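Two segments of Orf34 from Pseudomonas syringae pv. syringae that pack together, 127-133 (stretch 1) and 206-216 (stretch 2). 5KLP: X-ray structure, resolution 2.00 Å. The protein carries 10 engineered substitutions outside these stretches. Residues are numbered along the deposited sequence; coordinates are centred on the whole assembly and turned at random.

Stretch 1, residues 127-133: ADVRLHQ
Stretch 2 (206-216) QFDDIHHGLQH

Asp128 OD1 is the hub of this contact: one carboxylate oxygen takes a hydrogen bond from His211 NE2 across the stretches (2.7 Å, 153°) and a weak, salt-bridging one from Arg130 NH1 in its own strand (NH1 to OD1 2.7 Å, 127°). A buried acid suits this place because imidazole and guanidinium both supply N-H groups to its charge.

Residues 127-130 form an extended strand (phi -104 to -125°, psi 121 to 144°), and 131-133 continue as loop. Stretch 2 enters already helical at Gln206, phi/psi near -63/-40°, and His216 is loop (-106/18°). The axes approach to 9.4 Å, their N-to-C directions 65° apart. Strand alternation turns Asp128 and Arg130 toward the helix, and His132, in the still-extended loop beyond (-132/149°), points the same way. Their partners are one helical turn apart: CA-CA distances are 8.1 Å for Asp128-Phe207, 7.0 Å for Arg130-His211 and 8.6 Å for His132-Gln215. Val129 points away, yet its O accepts Arg130 NH1 at 3.0 Å.

Asp128 is t (chi2 -82°), its CG 3.4 Å from Phe207 CD2; the phenyl (chi1 -91°, between wells, chi2 71°) lends nonpolar bulk beside the acid. Arg130 (m, m, t, chi4 -78°) combines an aliphatic stem with a charged end. Its CG lies 3.4 Å from the His211 ring centroid, 13° off the normal, a CH-pi contact; the flat imidazole (m, chi2 -75°) thus gives Arg130 a face and Asp128 an edge N-H. Arg130 NE (2.9 Å) and NH2 (2.7 Å) both donate to Asp208 OD1 at the guanidinium edge, where the carboxylate (m, chi2 -12°) answers the positive charge in a salt bridge.

At the far end His132 (m, chi2 -66°) offers a flat face to Gln215 (m, t, chi3 -75°), whose CG sits 3.7 Å from the ring centroid, another CH-pi contact. His132 ND1 and Gln215 NE2, 3.2 Å apart, are too poorly angled to hydrogen-bond.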

# COMPACT_ATOMS: atom_id res chain seq x y z
N ALA A 127 0.91 -6.60 3.40
CA ALA A 127 0.36 -7.93 3.23
C ALA A 127 -0.92 -8.09 4.04
O ALA A 127 -0.94 -7.77 5.24
CB ALA A 127 1.37 -9.01 3.62
N ASP A 128 -1.96 -8.56 3.37
CA ASP A 128 -3.25 -8.85 3.97
C ASP A 128 -3.38 -10.38 4.12
O ASP A 128 -3.29 -11.10 3.14
CB ASP A 128 -4.38 -8.28 3.11
CG ASP A 128 -5.75 -8.47 3.72
OD1 ASP A 128 -6.34 -9.56 3.58
OD2 ASP A 128 -6.26 -7.52 4.35
N VAL A 129 -3.57 -10.85 5.35
CA VAL A 129 -3.42 -12.27 5.64
C VAL A 129 -4.69 -12.89 6.21
O VAL A 129 -5.42 -12.24 6.95
CB VAL A 129 -2.25 -12.49 6.66
CG1 VAL A 129 -2.11 -13.97 7.06
CG2 VAL A 129 -0.93 -11.95 6.10
N ARG A 130 -4.96 -14.14 5.84
CA ARG A 130 -5.95 -14.96 6.54
C ARG A 130 -5.34 -16.28 7.00
O ARG A 130 -4.67 -16.97 6.22
CB ARG A 130 -7.17 -15.27 5.67
CG ARG A 130 -7.94 -14.07 5.23
CD ARG A 130 -8.66 -13.35 6.37
NE ARG A 130 -9.46 -12.27 5.81
CZ ARG A 130 -8.95 -11.10 5.41
NH1 ARG A 130 -7.66 -10.84 5.56
NH2 ARG A 130 -9.75 -10.19 4.88
N LEU A 131 -5.54 -16.61 8.27
CA LEU A 131 -5.22 -17.93 8.79
C LEU A 131 -6.42 -18.82 8.56
O LEU A 131 -7.55 -18.34 8.55
CB LEU A 131 -4.86 -17.88 10.27
CG LEU A 131 -3.68 -16.96 10.61
CD1 LEU A 131 -3.44 -16.92 12.11
CD2 LEU A 131 -2.42 -17.34 9.85
N HIS A 132 -6.18 -20.12 8.34
CA HIS A 132 -7.26 -21.03 8.00
C HIS A 132 -7.21 -22.31 8.84
O HIS A 132 -6.14 -22.77 9.23
CB HIS A 132 -7.20 -21.39 6.51
CG HIS A 132 -7.40 -20.21 5.60
ND1 HIS A 132 -8.59 -19.52 5.52
CD2 HIS A 132 -6.54 -19.57 4.77
CE1 HIS A 132 -8.46 -18.52 4.66
NE2 HIS A 132 -7.23 -18.53 4.19
N GLN A 133 -8.38 -22.88 9.10
CA GLN A 133 -8.50 -24.13 9.85
C GLN A 133 -7.83 -25.29 9.09
O GLN A 133 -8.30 -25.66 8.01
CB GLN A 133 -9.97 -24.45 10.11
N GLN A 206 -14.36 -7.97 0.18
CA GLN A 206 -13.79 -8.24 -1.13
C GLN A 206 -12.46 -8.96 -0.98
O GLN A 206 -12.12 -9.84 -1.78
CB GLN A 206 -13.62 -6.95 -1.92
CG GLN A 206 -14.79 -6.00 -1.74
CD GLN A 206 -14.67 -4.77 -2.60
OE1 GLN A 206 -14.15 -4.81 -3.71
NE2 GLN A 206 -15.15 -3.64 -2.07
N PHE A 207 -11.69 -8.62 0.06
CA PHE A 207 -10.44 -9.32 0.29
C PHE A 207 -10.72 -10.76 0.73
O PHE A 207 -10.03 -11.68 0.30
CB PHE A 207 -9.57 -8.59 1.32
CG PHE A 207 -8.62 -7.58 0.71
CD1 PHE A 207 -9.09 -6.40 0.16
CD2 PHE A 207 -7.25 -7.82 0.69
CE1 PHE A 207 -8.21 -5.49 -0.42
CE2 PHE A 207 -6.37 -6.90 0.13
CZ PHE A 207 -6.85 -5.74 -0.43
N ASP A 208 -11.76 -10.95 1.55
CA ASP A 208 -12.19 -12.28 1.98
C ASP A 208 -12.42 -13.19 0.80
O ASP A 208 -12.05 -14.36 0.81
CB ASP A 208 -13.47 -12.21 2.81
CG ASP A 208 -13.23 -11.71 4.23
OD1 ASP A 208 -12.06 -11.62 4.64
OD2 ASP A 208 -14.22 -11.41 4.92
N ASP A 209 -13.05 -12.64 -0.23
CA ASP A 209 -13.36 -13.42 -1.42
C ASP A 209 -12.08 -13.81 -2.16
O ASP A 209 -11.96 -14.92 -2.67
CB ASP A 209 -14.30 -12.66 -2.34
CG ASP A 209 -14.98 -13.56 -3.33
OD1 ASP A 209 -15.60 -14.56 -2.89
OD2 ASP A 209 -14.89 -13.29 -4.55
N ILE A 210 -11.11 -12.89 -2.23
CA ILE A 210 -9.85 -13.21 -2.88
C ILE A 210 -9.12 -14.29 -2.09
O ILE A 210 -8.58 -15.23 -2.67
CB ILE A 210 -8.97 -11.97 -3.03
CG1 ILE A 210 -9.67 -10.93 -3.89
CG2 ILE A 210 -7.62 -12.34 -3.65
CD1 ILE A 210 -8.87 -9.66 -4.02
N HIS A 211 -9.15 -14.18 -0.77
CA HIS A 211 -8.55 -15.21 0.08
C HIS A 211 -9.22 -16.58 -0.13
O HIS A 211 -8.53 -17.61 -0.21
CB HIS A 211 -8.63 -14.79 1.55
CG HIS A 211 -7.56 -13.80 1.95
ND1 HIS A 211 -6.25 -14.17 2.14
CD2 HIS A 211 -7.63 -12.47 2.20
CE1 HIS A 211 -5.54 -13.10 2.48
NE2 HIS A 211 -6.35 -12.06 2.53
N HIS A 212 -10.54 -16.61 -0.21
CA HIS A 212 -11.25 -17.86 -0.49
C HIS A 212 -10.76 -18.51 -1.78
O HIS A 212 -10.56 -19.72 -1.83
CB HIS A 212 -12.77 -17.64 -0.55
CG HIS A 212 -13.39 -17.31 0.78
ND1 HIS A 212 -14.52 -16.53 0.90
CD2 HIS A 212 -13.03 -17.65 2.04
CE1 HIS A 212 -14.82 -16.41 2.18
NE2 HIS A 212 -13.93 -17.08 2.89
N GLY A 213 -10.56 -17.71 -2.82
CA GLY A 213 -10.03 -18.24 -4.06
C GLY A 213 -8.64 -18.81 -3.85
O GLY A 213 -8.33 -19.91 -4.32
N LEU A 214 -7.81 -18.08 -3.11
CA LEU A 214 -6.43 -18.48 -2.84
C LEU A 214 -6.35 -19.78 -2.05
O LEU A 214 -5.39 -20.52 -2.19
CB LEU A 214 -5.68 -17.35 -2.11
CG LEU A 214 -5.36 -16.12 -2.98
CD1 LEU A 214 -4.74 -15.01 -2.14
CD2 LEU A 214 -4.39 -16.50 -4.10
N GLN A 215 -7.36 -20.06 -1.23
CA GLN A 215 -7.43 -21.37 -0.57
C GLN A 215 -7.51 -22.49 -1.61
O GLN A 215 -7.14 -23.63 -1.33
CB GLN A 215 -8.64 -21.46 0.36
CG GLN A 215 -8.42 -20.82 1.72
CD GLN A 215 -9.56 -21.09 2.69
OE1 GLN A 215 -10.64 -20.51 2.58
NE2 GLN A 215 -9.32 -21.97 3.65
N HIS A 216 -8.00 -22.17 -2.80
CA HIS A 216 -8.08 -23.16 -3.87
C HIS A 216 -7.04 -22.92 -4.94
O HIS A 216 -7.17 -23.42 -6.04
CB HIS A 216 -9.48 -23.17 -4.49
CG HIS A 216 -10.55 -23.64 -3.56
ND1 HIS A 216 -11.28 -22.78 -2.76
CD2 HIS A 216 -11.03 -24.88 -3.31
CE1 HIS A 216 -12.14 -23.48 -2.04
NE2 HIS A 216 -12.02 -24.76 -2.36